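Local coordinates for protein tyrosyl-tRNA synthetase (Aeropyrum pernix, PDB 2CYA) that probably activates tyrosine with ATP to form Tyr-AMP and then transfers the tyrosyl group to the acceptor end of tRNA(Tyr), at residues Ala48-Leu53 with Thr246-Val251; Asp252-Ile257 with Ser333-Val338; Pro212-Leu217 with Val276-Arg281; Val54-Val59 with Arg100-Ala105. One frame throughout, in Å; residues are numbered along the deposited sequence.

Interaction 1 of 4, residues Ala48-Leu53 with Thr246-Val251; sequences AHIGWL and TAVFVV. With SO4 (sulfate ion), chain C.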
loop_
_atom_site.group_PDB
_atom_site.type_symbol
_atom_site.label_atom_id
_atom_site.label_comp_id
_atom_site.label_asym_id
_atom_site.label_seq_id
_atom_site.Cartn_x
_atom_site.Cartn_y
_atom_site.Cartn_z
ATOM N N ALA A 48 18.329 2.994 -21.783
ATOM C CA ALA A 48 17.280 2.941 -22.781
ATOM C C ALA A 48 17.708 2.161 -24.033
ATOM O O ALA A 48 18.823 2.317 -24.526
ATOM C CB ALA A 48 16.878 4.342 -23.167
ATOM N N HIS A 49 16.825 1.301 -24.525
ATOM C CA HIS A 49 17.117 0.571 -25.746
ATOM C C HIS A 49 16.112 1.078 -26.788
ATOM O O HIS A 49 15.192 1.819 -26.452
ATOM C CB HIS A 49 17.031 -0.943 -25.522
ATOM C CG HIS A 49 15.719 -1.410 -24.985
ATOM N ND1 HIS A 49 14.578 -1.471 -25.755
ATOM C CD2 HIS A 49 15.376 -1.885 -23.764
ATOM C CE1 HIS A 49 13.587 -1.966 -25.032
ATOM N NE2 HIS A 49 14.045 -2.227 -23.820
ATOM N N ILE A 50 16.269 0.687 -28.043
ATOM C CA ILE A 50 15.402 1.244 -29.071
ATOM C C ILE A 50 13.915 0.980 -28.931
ATOM O O ILE A 50 13.106 1.696 -29.517
ATOM C CB ILE A 50 15.881 0.811 -30.467
ATOM C CG1 ILE A 50 15.849 -0.728 -30.602
ATOM C CG2 ILE A 50 17.294 1.354 -30.692
ATOM C CD1 ILE A 50 16.188 -1.204 -32.015
ATOM N N GLY A 51 13.551 -0.026 -28.136
ATOM C CA GLY A 51 12.148 -0.343 -27.963
ATOM C C GLY A 51 11.372 0.794 -27.349
ATOM O O GLY A 51 10.194 1.004 -27.651
ATOM N N TRP A 52 12.041 1.541 -26.482
ATOM C CA TRP A 52 11.414 2.665 -25.801
ATOM C C TRP A 52 11.137 3.815 -26.757
ATOM O O TRP A 52 10.278 4.659 -26.476
ATOM C CB TRP A 52 12.306 3.155 -24.654
ATOM C CG TRP A 52 12.443 2.167 -23.523
ATOM C CD1 TRP A 52 11.924 0.890 -23.470
ATOM C CD2 TRP A 52 13.186 2.345 -22.311
ATOM N NE1 TRP A 52 12.311 0.269 -22.302
ATOM C CE2 TRP A 52 13.088 1.136 -21.574
ATOM C CE3 TRP A 52 13.928 3.405 -21.773
ATOM C CZ2 TRP A 52 13.711 0.964 -20.327
ATOM C CZ3 TRP A 52 14.546 3.233 -20.529
ATOM C CH2 TRP A 52 14.432 2.018 -19.824
ATOM N N LEU A 53 11.854 3.848 -27.884
ATOM C CA LEU A 53 11.661 4.930 -28.853
ATOM C C LEU A 53 10.212 4.918 -29.355
ATOM O O LEU A 53 9.626 5.974 -29.615
ATOM C CB LEU A 53 12.650 4.796 -30.027
ATOM C CG LEU A 53 14.144 5.118 -29.790
ATOM C CD1 LEU A 53 14.945 4.839 -31.058
ATOM C CD2 LEU A 53 14.315 6.596 -29.384
ATOM N N THR A 246 20.461 -9.271 -27.428
ATOM C CA THR A 246 19.098 -9.348 -27.943
ATOM C C THR A 246 18.398 -7.995 -27.941
ATOM O O THR A 246 17.212 -7.905 -28.270
ATOM C CB THR A 246 18.235 -10.306 -27.120
ATOM O OG1 THR A 246 18.072 -9.785 -25.790
ATOM C CG2 THR A 246 18.883 -11.683 -27.081
ATOM N N ALA A 247 19.130 -6.952 -27.551
ATOM C CA ALA A 247 18.576 -5.609 -27.510
ATOM C C ALA A 247 19.585 -4.569 -27.991
ATOM O O ALA A 247 20.779 -4.652 -27.697
ATOM C CB ALA A 247 18.127 -5.281 -26.097
ATOM N N VAL A 248 19.101 -3.580 -28.727
ATOM C CA VAL A 248 19.961 -2.526 -29.216
ATOM C C VAL A 248 19.800 -1.327 -28.289
ATOM O O VAL A 248 18.712 -0.760 -28.184
ATOM C CB VAL A 248 19.581 -2.135 -30.659
ATOM C CG1 VAL A 248 20.502 -1.030 -31.169
ATOM C CG2 VAL A 248 19.678 -3.370 -31.556
ATOM N N PHE A 249 20.867 -0.954 -27.591
ATOM C CA PHE A 249 20.785 0.197 -26.686
ATOM C C PHE A 249 21.088 1.492 -27.438
ATOM O O PHE A 249 21.772 1.470 -28.467
ATOM C CB PHE A 249 21.755 0.037 -25.514
ATOM C CG PHE A 249 21.507 -1.192 -24.701
ATOM C CD1 PHE A 249 22.225 -2.353 -24.939
ATOM C CD2 PHE A 249 20.511 -1.204 -23.727
ATOM C CE1 PHE A 249 21.952 -3.522 -24.218
ATOM C CE2 PHE A 249 20.228 -2.367 -23.001
ATOM C CZ PHE A 249 20.950 -3.526 -23.248
ATOM N N VAL A 250 20.587 2.612 -26.919
ATOM C CA VAL A 250 20.794 3.887 -27.581
ATOM C C VAL A 250 22.243 4.310 -27.551
ATOM O O VAL A 250 22.589 5.315 -28.152
ATOM C CB VAL A 250 19.923 5.032 -26.976
ATOM C CG1 VAL A 250 18.449 4.735 -27.197
ATOM C CG2 VAL A 250 20.227 5.210 -25.506
ATOM N N VAL A 251 23.090 3.552 -26.854
ATOM C CA VAL A 251 24.505 3.893 -26.806
ATOM C C VAL A 251 25.400 2.807 -27.390
ATOM O O VAL A 251 26.614 2.843 -27.198
ATOM C CB VAL A 251 25.015 4.216 -25.365
ATOM C CG1 VAL A 251 24.329 5.478 -24.824
ATOM C CG2 VAL A 251 24.797 3.021 -24.448
HETATM S S SO4 C . 12.184 -3.008 -20.383
HETATM O O1 SO4 C . 11.371 -3.452 -21.600
HETATM O O2 SO4 C . 11.274 -2.124 -19.531
HETATM O O3 SO4 C . 12.467 -4.170 -19.619
HETATM O O4 SO4 C . 13.170 -2.129 -20.904
#
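His49 and Ile50 lie against Val248 to Val250 where the HIGH signature of class I aminoacyl-tRNA synthetases, here His-Ile-Gly-Trp, meets the loop that follows the KMSKS motif. Two backbone hydrogen bonds join them in a single bridge of His49 with Phe249. Val250 N donates to Ala48 O at 3.0 Å, with an N-H...O angle of 171°. Ile50 N reaches Val248 O at 2.8 Å, nearly along the C=O axis. Between these bonds the CA atoms of His49 and Phe249 are only 3.8 Å apart.

Polar side chains work on the helix start and the anion site. CG of His49 stands between its backbone N and carbonyl carbon (chi1 56°), and the ring turns toward the start of helix 51-64. There ND1 accepts from Gly51 N at 3.0 Å, the donor tilted 18° from the ring plane. The other ring nitrogen, NE2, donates to O4 of a sulfate ion, and Trp52 NE1 donates to the same oxygen at 2.9 Å. Lys241 of the KMSKS motif also bonds this sulfate. The ion probably comes from the crystallisation liquor; its place is consistent with the inferred role of all three residues in binding ATP.

Packing of the apolar side chains completes the contact, partly against the Ala48 carbonyl. The Ile50 and Val248 side chains cross obliquely, CD1 of Ile50 lying 3.8 Å from CB of Val248, while Leu334 of helix 323-346 also touches Ile50. CG2 of Val250 packs 3.4 Å from Ala48 O. The Phe249 ring has Ala48 O at its edge, near its plane, and sets CD2 3.9 Å from His49 CB.

Interaction 2 of 4, residues Asp252-Ile257 with Ser333-Val338; sequences DSDDDI and SLIEVV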
loop_
_atom_site.group_PDB
_atom_site.type_symbol
_atom_site.label_atom_id
_atom_site.label_comp_id
_atom_site.label_asym_id
_atom_site.label_seq_id
_atom_site.Cartn_x
_atom_site.Cartn_y
_atom_site.Cartn_z
ATOM N N ASP A 252 24.814 1.838 -28.088
ATOM C CA ASP A 252 25.615 0.794 -28.725
ATOM C C ASP A 252 26.376 1.438 -29.888
ATOM O O ASP A 252 25.886 2.388 -30.512
ATOM C CB ASP A 252 24.738 -0.322 -29.316
ATOM C CG ASP A 252 24.283 -1.322 -28.290
ATOM O OD1 ASP A 252 24.920 -1.398 -27.229
ATOM O OD2 ASP A 252 23.292 -2.045 -28.552
ATOM N N SER A 253 27.553 0.898 -30.191
ATOM C CA SER A 253 28.381 1.400 -31.290
ATOM C C SER A 253 27.745 0.987 -32.608
ATOM O O SER A 253 26.868 0.116 -32.624
ATOM C CB SER A 253 29.789 0.790 -31.202
ATOM O OG SER A 253 29.739 -0.623 -31.389
ATOM N N ASP A 254 28.180 1.604 -33.707
ATOM C CA ASP A 254 27.659 1.257 -35.034
ATOM C C ASP A 254 27.963 -0.225 -35.289
ATOM O O ASP A 254 27.159 -0.941 -35.880
ATOM C CB ASP A 254 28.339 2.087 -36.140
ATOM C CG ASP A 254 27.960 3.565 -36.100
ATOM O OD1 ASP A 254 28.548 4.330 -36.881
ATOM O OD2 ASP A 254 27.077 3.966 -35.311
ATOM N N ASP A 255 29.134 -0.682 -34.848
ATOM C CA ASP A 255 29.512 -2.083 -35.054
ATOM C C ASP A 255 28.633 -3.028 -34.219
ATOM O O ASP A 255 28.249 -4.096 -34.691
ATOM C CB ASP A 255 30.977 -2.296 -34.712
ATOM C CG ASP A 255 31.456 -3.701 -35.053
ATOM O OD1 ASP A 255 31.979 -4.393 -34.150
ATOM O OD2 ASP A 255 31.319 -4.109 -36.226
ATOM N N ASP A 256 28.310 -2.631 -32.987
ATOM C CA ASP A 256 27.438 -3.442 -32.122
ATOM C C ASP A 256 26.076 -3.591 -32.813
ATOM O O ASP A 256 25.489 -4.678 -32.831
ATOM C CB ASP A 256 27.217 -2.758 -30.771
ATOM C CG ASP A 256 28.413 -2.852 -29.849
ATOM O OD1 ASP A 256 28.488 -2.038 -28.901
ATOM O OD2 ASP A 256 29.270 -3.732 -30.055
ATOM N N ILE A 257 25.567 -2.490 -33.368
ATOM C CA ILE A 257 24.282 -2.529 -34.055
ATOM C C ILE A 257 24.314 -3.446 -35.292
ATOM O O ILE A 257 23.365 -4.183 -35.553
ATOM C CB ILE A 257 23.833 -1.098 -34.463
ATOM C CG1 ILE A 257 23.556 -0.267 -33.206
ATOM C CG2 ILE A 257 22.566 -1.152 -35.307
ATOM C CD1 ILE A 257 23.182 1.182 -33.498
ATOM N N SER A 333 20.169 2.007 -41.377
ATOM C CA SER A 333 19.230 3.088 -41.043
ATOM C C SER A 333 19.140 3.296 -39.513
ATOM O O SER A 333 19.045 4.422 -39.023
ATOM C CB SER A 333 17.840 2.774 -41.579
ATOM O OG SER A 333 17.892 2.562 -42.971
ATOM N N LEU A 334 19.171 2.206 -38.764
ATOM C CA LEU A 334 19.090 2.278 -37.306
ATOM C C LEU A 334 20.285 3.055 -36.779
ATOM O O LEU A 334 20.188 3.812 -35.818
ATOM C CB LEU A 334 19.098 0.867 -36.728
ATOM C CG LEU A 334 18.550 0.659 -35.331
ATOM C CD1 LEU A 334 17.191 1.353 -35.199
ATOM C CD2 LEU A 334 18.436 -0.865 -35.091
ATOM N N ILE A 335 21.428 2.840 -37.410
ATOM C CA ILE A 335 22.627 3.546 -37.037
ATOM C C ILE A 335 22.399 5.063 -37.161
ATOM O O ILE A 335 22.805 5.816 -36.281
ATOM C CB ILE A 335 23.801 3.099 -37.924
ATOM C CG1 ILE A 335 24.289 1.718 -37.439
ATOM C CG2 ILE A 335 24.891 4.164 -37.919
ATOM C CD1 ILE A 335 25.338 1.059 -38.319
ATOM N N GLU A 336 21.734 5.508 -38.230
ATOM C CA GLU A 336 21.483 6.937 -38.385
ATOM C C GLU A 336 20.544 7.452 -37.299
ATOM O O GLU A 336 20.703 8.576 -36.809
ATOM C CB GLU A 336 20.880 7.256 -39.758
ATOM C CG GLU A 336 21.780 6.935 -40.946
ATOM C CD GLU A 336 23.197 7.476 -40.787
ATOM O OE1 GLU A 336 23.355 8.634 -40.329
ATOM O OE2 GLU A 336 24.152 6.740 -41.131
ATOM N N VAL A 337 19.563 6.641 -36.923
ATOM C CA VAL A 337 18.636 7.054 -35.884
ATOM C C VAL A 337 19.349 7.149 -34.541
ATOM O O VAL A 337 19.130 8.086 -33.772
ATOM C CB VAL A 337 17.453 6.059 -35.737
ATOM C CG1 VAL A 337 16.627 6.426 -34.505
ATOM C CG2 VAL A 337 16.549 6.101 -37.011
ATOM N N VAL A 338 20.214 6.176 -34.268
ATOM C CA VAL A 338 20.922 6.136 -33.001
ATOM C C VAL A 338 22.088 7.119 -32.849
ATOM O O VAL A 338 22.304 7.668 -31.769
ATOM C CB VAL A 338 21.418 4.699 -32.723
ATOM C CG1 VAL A 338 22.393 4.693 -31.574
ATOM C CG2 VAL A 338 20.223 3.798 -32.404
#
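Asp254 and Ile257 dock the capped start of helix 254-262 on Leu334, Ile335 and Val338 of helix 323-346, a helix-to-helix contact in the region that follows the KMSKS loop. The cap is a capping box: Asp256 N donates to Ser253 OG at 2.9 Å, and Ser253 N gives a weak return bond to Asp256 OD1.

Ile257 points into the interface with two branches. CG1 is anti to the carbonyl carbon (chi1 -66°) and the chain runs on extended, ending with CD1 tip to tip with Val338, 4.0 Å from its CB. The other branch, CG2, lies 4.0 Å from CG1 of Ile335 and 4.1 Å from CD2 of Leu334. Ile335 and Asp254 cross at about a right angle: CG2 of Ile335 touches OD2 of Asp254 at 3.4 Å, and its CD1 packs 3.6 Å from Asp254 O. An alanine in place of Ile335 would remove CG1, CG2 and CD1 and would probably open a gap beside Ile257 CG2, leaving Asp254 CB without its apolar neighbour.

The Asp254 carboxylate finds its charged partners on helix 323-346, one and two turns beyond Ile335: OD1 with Arg339, OD2 with Arg342. Asp252, just before the cap, is paired through OD2 with Lys260. No hydrogen bond joins the two segments themselves; the apolar branches form the inner layer, and the acidic side chain at the helix start borders it. With two arginines on its oxygens, and the helix N-terminus close by, the Asp254 carboxylate is likely to stay ionised while its CB and CG rest on Ile335.

Interaction 3 of 4, residues Pro212-Leu217 with Val276-Arg281; sequences PIISSL and VLEIAR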
loop_
_atom_site.group_PDB
_atom_site.type_symbol
_atom_site.label_atom_id
_atom_site.label_comp_id
_atom_site.label_asym_id
_atom_site.label_seq_id
_atom_site.Cartn_x
_atom_site.Cartn_y
_atom_site.Cartn_z
ATOM N N PRO A 212 3.118 -0.896 -29.376
ATOM C CA PRO A 212 3.705 -2.228 -29.558
ATOM C C PRO A 212 5.037 -2.401 -28.822
ATOM O O PRO A 212 5.791 -1.454 -28.638
ATOM C CB PRO A 212 3.858 -2.331 -31.082
ATOM C CG PRO A 212 4.140 -0.909 -31.478
ATOM C CD PRO A 212 3.138 -0.126 -30.636
ATOM N N ILE A 213 5.313 -3.627 -28.408
ATOM C CA ILE A 213 6.543 -3.939 -27.700
ATOM C C ILE A 213 7.424 -4.737 -28.648
ATOM O O ILE A 213 7.114 -5.893 -28.943
ATOM C CB ILE A 213 6.237 -4.789 -26.434
ATOM C CG1 ILE A 213 5.466 -3.936 -25.418
ATOM C CG2 ILE A 213 7.530 -5.335 -25.822
ATOM C CD1 ILE A 213 4.888 -4.725 -24.259
ATOM N N ILE A 214 8.507 -4.122 -29.131
ATOM C CA ILE A 214 9.439 -4.791 -30.040
ATOM C C ILE A 214 10.026 -6.062 -29.407
ATOM O O ILE A 214 10.485 -6.047 -28.262
ATOM C CB ILE A 214 10.597 -3.854 -30.440
ATOM C CG1 ILE A 214 10.080 -2.779 -31.399
ATOM C CG2 ILE A 214 11.727 -4.655 -31.083
ATOM C CD1 ILE A 214 11.167 -1.929 -32.004
ATOM N N SER A 215 10.014 -7.154 -30.167
ATOM C CA SER A 215 10.525 -8.439 -29.692
ATOM C C SER A 215 12.046 -8.513 -29.557
ATOM O O SER A 215 12.782 -7.673 -30.068
ATOM C CB SER A 215 10.065 -9.562 -30.627
ATOM O OG SER A 215 8.655 -9.571 -30.766
ATOM N N SER A 216 12.499 -9.541 -28.852
ATOM C CA SER A 216 13.917 -9.791 -28.653
ATOM C C SER A 216 14.515 -10.130 -30.015
ATOM O O SER A 216 13.839 -10.710 -30.861
ATOM C CB SER A 216 14.103 -10.986 -27.709
ATOM O OG SER A 216 15.472 -11.311 -27.553
ATOM N N LEU A 217 15.776 -9.767 -30.231
ATOM C CA LEU A 217 16.427 -10.076 -31.500
ATOM C C LEU A 217 16.736 -11.578 -31.590
ATOM O O LEU A 217 16.938 -12.106 -32.679
ATOM C CB LEU A 217 17.735 -9.286 -31.649
ATOM C CG LEU A 217 17.706 -7.757 -31.627
ATOM C CD1 LEU A 217 19.130 -7.239 -31.550
ATOM C CD2 LEU A 217 17.000 -7.213 -32.855
ATOM N N VAL A 276 13.114 -7.669 -36.794
ATOM C CA VAL A 276 13.742 -6.834 -37.801
ATOM C C VAL A 276 12.682 -6.027 -38.525
ATOM O O VAL A 276 12.865 -4.837 -38.794
ATOM C CB VAL A 276 14.544 -7.682 -38.813
ATOM C CG1 VAL A 276 15.245 -6.771 -39.813
ATOM C CG2 VAL A 276 15.567 -8.539 -38.062
ATOM N N LEU A 277 11.566 -6.672 -38.835
ATOM C CA LEU A 277 10.475 -5.979 -39.503
ATOM C C LEU A 277 9.795 -4.999 -38.529
ATOM O O LEU A 277 9.430 -3.894 -38.915
ATOM C CB LEU A 277 9.455 -6.989 -40.055
ATOM C CG LEU A 277 9.803 -7.596 -41.415
ATOM C CD1 LEU A 277 8.659 -8.480 -41.908
ATOM C CD2 LEU A 277 10.037 -6.467 -42.417
ATOM N N GLU A 278 9.638 -5.403 -37.273
ATOM C CA GLU A 278 9.025 -4.535 -36.268
ATOM C C GLU A 278 9.845 -3.255 -36.138
ATOM O O GLU A 278 9.290 -2.168 -36.051
ATOM C CB GLU A 278 8.974 -5.226 -34.903
ATOM C CG GLU A 278 8.140 -6.495 -34.881
ATOM C CD GLU A 278 8.138 -7.170 -33.522
ATOM O OE1 GLU A 278 9.168 -7.126 -32.813
ATOM O OE2 GLU A 278 7.101 -7.760 -33.165
ATOM N N ILE A 279 11.169 -3.388 -36.111
ATOM C CA ILE A 279 12.023 -2.212 -36.007
ATOM C C ILE A 279 11.773 -1.306 -37.215
ATOM O O ILE A 279 11.634 -0.084 -37.076
ATOM C CB ILE A 279 13.503 -2.610 -35.961
ATOM C CG1 ILE A 279 13.806 -3.267 -34.614
ATOM C CG2 ILE A 279 14.392 -1.394 -36.277
ATOM C CD1 ILE A 279 15.175 -3.873 -34.507
ATOM N N ALA A 280 11.697 -1.903 -38.398
ATOM C CA ALA A 280 11.469 -1.116 -39.613
ATOM C C ALA A 280 10.135 -0.397 -39.531
ATOM O O ALA A 280 10.035 0.799 -39.800
ATOM C CB ALA A 280 11.488 -2.016 -40.845
ATOM N N ARG A 281 9.105 -1.132 -39.143
ATOM C CA ARG A 281 7.778 -0.556 -39.050
ATOM C C ARG A 281 7.564 0.467 -37.920
ATOM O O ARG A 281 7.065 1.570 -38.154
ATOM C CB ARG A 281 6.737 -1.666 -38.897
ATOM C CG ARG A 281 5.316 -1.114 -38.836
ATOM C CD ARG A 281 4.277 -2.184 -38.534
ATOM N NE ARG A 281 2.947 -1.600 -38.411
ATOM C CZ ARG A 281 1.856 -2.276 -38.065
ATOM N NH1 ARG A 281 1.932 -3.575 -37.804
ATOM N NH2 ARG A 281 0.689 -1.648 -37.968
#
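Glu278 reaches from helix 275-284 to Ser215 with its chain extended, CD lying anti to CA (chi2 179°). Its OE1 accepts from Ser215 N at 2.8 Å in an almost straight bond (172°). The N-H meets that oxygen on the syn side, 17° out of the carboxylate plane. OG of Ser215 faces the same carboxylate, but at 3.2 Å from OE1 and 3.4 Å from OE2 its bonding is weak and not settled between the two oxygens. The Glu278 chain and Ile214 slide past each other in opposite directions, which leaves CG2 of Ile214 4.0 Å from OE1.

Ile279, on the neighbouring part of the helix surface, meets two side chains of the loop at about right angles. CD1 of Ile214 lies across its CG1 at 3.9 Å, and CD2 of Leu217 comes to its CD1 at 4.1 Å. Ile283 of the same helix also touches Ile214, and Val330 of helix 323-346 packs against Ile279.

One charged grip on a main-chain N-H thus sits beside a small aliphatic cluster. The loop 212-217 leaves the C-terminal end of strand 207-211 and is backbone-bonded at Ile214 to Met239, in the KMSKS motif. Such a path, from the parallel part of the Rossmann-type sheet to the signature loop with the helical region behind it, belongs to the class I synthetase fold.

Interaction 4 of 4, residues Val54-Val59 with Arg100-Ala105; sequences VWMYKV and RVMEAA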
loop_
_atom_site.group_PDB
_atom_site.type_symbol
_atom_site.label_atom_id
_atom_site.label_comp_id
_atom_site.label_asym_id
_atom_site.label_seq_id
_atom_site.Cartn_x
_atom_site.Cartn_y
_atom_site.Cartn_z
ATOM N N VAL A 54 9.626 3.729 -29.467
ATOM C CA VAL A 54 8.243 3.611 -29.919
ATOM C C VAL A 54 7.303 4.428 -29.034
ATOM O O VAL A 54 6.462 5.177 -29.547
ATOM C CB VAL A 54 7.740 2.143 -29.911
ATOM C CG1 VAL A 54 6.279 2.107 -30.353
ATOM C CG2 VAL A 54 8.594 1.276 -30.831
ATOM N N TRP A 55 7.412 4.306 -27.709
ATOM C CA TRP A 55 6.508 5.110 -26.897
ATOM C C TRP A 55 6.953 6.580 -26.832
ATOM O O TRP A 55 6.130 7.472 -26.647
ATOM C CB TRP A 55 6.313 4.510 -25.496
ATOM C CG TRP A 55 7.516 4.389 -24.603
ATOM C CD1 TRP A 55 8.185 3.239 -24.277
ATOM C CD2 TRP A 55 8.111 5.437 -23.823
ATOM N NE1 TRP A 55 9.155 3.506 -23.330
ATOM C CE2 TRP A 55 9.129 4.847 -23.034
ATOM C CE3 TRP A 55 7.873 6.819 -23.709
ATOM C CZ2 TRP A 55 9.912 5.588 -22.142
ATOM C CZ3 TRP A 55 8.647 7.557 -22.822
ATOM C CH2 TRP A 55 9.661 6.934 -22.045
ATOM N N MET A 56 8.247 6.846 -27.034
ATOM C CA MET A 56 8.703 8.233 -27.018
ATOM C C MET A 56 8.099 8.971 -28.229
ATOM O O MET A 56 7.658 10.104 -28.118
ATOM C CB MET A 56 10.233 8.301 -27.045
ATOM C CG MET A 56 10.897 7.812 -25.755
ATOM S SD MET A 56 12.703 7.734 -25.902
ATOM C CE MET A 56 13.192 7.174 -24.219
ATOM N N TYR A 57 8.063 8.310 -29.379
ATOM C CA TYR A 57 7.492 8.919 -30.583
ATOM C C TYR A 57 5.995 9.150 -30.381
ATOM O O TYR A 57 5.429 10.124 -30.893
ATOM C CB TYR A 57 7.711 8.015 -31.807
ATOM C CG TYR A 57 9.168 7.860 -32.214
ATOM C CD1 TYR A 57 10.082 8.917 -32.052
ATOM C CD2 TYR A 57 9.623 6.688 -32.811
ATOM C CE1 TYR A 57 11.393 8.805 -32.475
ATOM C CE2 TYR A 57 10.940 6.566 -33.248
ATOM C CZ TYR A 57 11.823 7.629 -33.080
ATOM O OH TYR A 57 13.125 7.510 -33.533
ATOM N N LYS A 58 5.358 8.248 -29.637
ATOM C CA LYS A 58 3.936 8.369 -29.376
ATOM C C LYS A 58 3.709 9.568 -28.450
ATOM O O LYS A 58 2.722 10.287 -28.595
ATOM C CB LYS A 58 3.393 7.072 -28.777
ATOM C CG LYS A 58 1.876 6.974 -28.697
ATOM C CD LYS A 58 1.157 7.454 -29.976
ATOM C CE LYS A 58 1.590 6.696 -31.225
ATOM N NZ LYS A 58 0.863 7.237 -32.423
ATOM N N VAL A 59 4.628 9.798 -27.513
ATOM C CA VAL A 59 4.502 10.950 -26.628
ATOM C C VAL A 59 4.508 12.175 -27.539
ATOM O O VAL A 59 3.685 13.083 -27.397
ATOM C CB VAL A 59 5.676 11.039 -25.626
ATOM C CG1 VAL A 59 5.585 12.340 -24.830
ATOM C CG2 VAL A 59 5.636 9.832 -24.675
ATOM N N ARG A 100 17.158 12.918 -21.768
ATOM C CA ARG A 100 18.096 13.358 -22.791
ATOM C C ARG A 100 17.843 12.627 -24.093
ATOM O O ARG A 100 17.938 13.213 -25.168
ATOM C CB ARG A 100 19.539 13.119 -22.334
ATOM C CG ARG A 100 20.605 13.529 -23.349
ATOM C CD ARG A 100 20.463 14.978 -23.769
ATOM N NE ARG A 100 20.465 15.874 -22.618
ATOM C CZ ARG A 100 21.519 16.088 -21.844
ATOM N NH1 ARG A 100 22.667 15.472 -22.105
ATOM N NH2 ARG A 100 21.421 16.898 -20.794
ATOM N N VAL A 101 17.532 11.342 -23.989
ATOM C CA VAL A 101 17.258 10.537 -25.167
ATOM C C VAL A 101 15.999 11.051 -25.855
ATOM O O VAL A 101 15.964 11.171 -27.082
ATOM C CB VAL A 101 17.038 9.058 -24.796
ATOM C CG1 VAL A 101 16.439 8.307 -25.996
ATOM C CG2 VAL A 101 18.373 8.409 -24.360
ATOM N N MET A 102 14.963 11.351 -25.073
ATOM C CA MET A 102 13.718 11.832 -25.655
ATOM C C MET A 102 13.914 13.126 -26.436
ATOM O O MET A 102 13.372 13.281 -27.523
ATOM C CB MET A 102 12.642 12.025 -24.577
ATOM C CG MET A 102 12.092 10.709 -24.048
ATOM S SD MET A 102 10.935 10.931 -22.692
ATOM C CE MET A 102 9.443 11.570 -23.573
ATOM N N GLU A 103 14.685 14.044 -25.870
ATOM C CA GLU A 103 14.964 15.320 -26.506
ATOM C C GLU A 103 15.726 15.091 -27.806
ATOM O O GLU A 103 15.316 15.554 -28.875
ATOM C CB GLU A 103 15.794 16.193 -25.557
ATOM C CG GLU A 103 16.463 17.399 -26.216
ATOM C CD GLU A 103 17.102 18.348 -25.199
ATOM O OE1 GLU A 103 16.505 19.399 -24.918
ATOM O OE2 GLU A 103 18.190 18.038 -24.673
ATOM N N ALA A 104 16.834 14.359 -27.703
ATOM C CA ALA A 104 17.663 14.054 -28.860
ATOM C C ALA A 104 16.893 13.248 -29.899
ATOM O O ALA A 104 17.265 13.236 -31.068
ATOM C CB ALA A 104 18.894 13.283 -28.418
ATOM N N ALA A 105 15.826 12.571 -29.487
ATOM C CA ALA A 105 15.053 11.776 -30.440
ATOM C C ALA A 105 14.032 12.652 -31.157
ATOM O O ALA A 105 13.365 12.214 -32.088
ATOM C CB ALA A 105 14.343 10.612 -29.733
HETATM O O HOH W 1 14.706 9.556 -33.436
#
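Trp55 and Tyr57 frame this helix pairing with their rings, meeting Met102 and Ala105. One face of the Trp55 indole carries Met56 CG, 3.7 Å above the plane and offset toward the rim, while Val59 CG2 lies at the edge, in plane. Met102 approaches obliquely in a Met-aromatic contact: its SD is 5.2 Å from the centroid of the six-membered ring, 67° off the normal, and touches CZ3. The Trp55 ring also meets those of Trp52 and Tyr42. Tyr57 has Ala105 O and a water at its ring edge, in plane. This water lies 2.6 Å from Tyr57 OH and donates to Ala105 O at 3.3 Å, linking Tyr57 to the main chain at the end of segment 100-105.

Between the rings run the methionines. Met56 is extended beyond CG and crosses Val101 at about a right angle, SD 3.8 Å from Val101 CG1; the same SD lies 3.6 Å from Met102 CG. Met102 instead bends at its last torsion (chi3 74°), and its CE lies 4.1 Å from Val59 CG1. An alanine in place of Met56, without CG, SD and CE, would probably leave a gap against Val101 CG1 and Met102 CG and a face of the Trp55 ring without its cover.

Helices 54-59 and 100-104 cross at -63°, and no direct hydrogen bond joins the segments. The contact therefore rests on close packing of polarisable sulfur, methyl and ring groups, with the water bridge as its polar element, on the sheet-facing helix whose start holds Trp52, with His49 just before it, both inferred to bind ATP.

In the fold
The four contacts lie within the class I synthetase catalytic region, with centres 10 to 17 Å apart. Along the chain, interaction 4 falls between the two segments of interaction 1, and both use helix 51-64: its start meets the loop beyond KMSKS, its next turns meet helix 88-104. Interaction 1 runs directly into interaction 2, since 252-257 follows 246-251, and touches it through Ile50 and Leu334. Interaction 3 alternates with interaction 1 along the sequence and joins it where Leu217 N probably bonds Thr246 O. Helix 323-346 supplies one side of interaction 2 and touches the other three. Together they tie the Rossmann-type sheet and its HIGH helix to the KMSKS-flanking loops, beside the inferred ATP site, which interaction 1 itself holds.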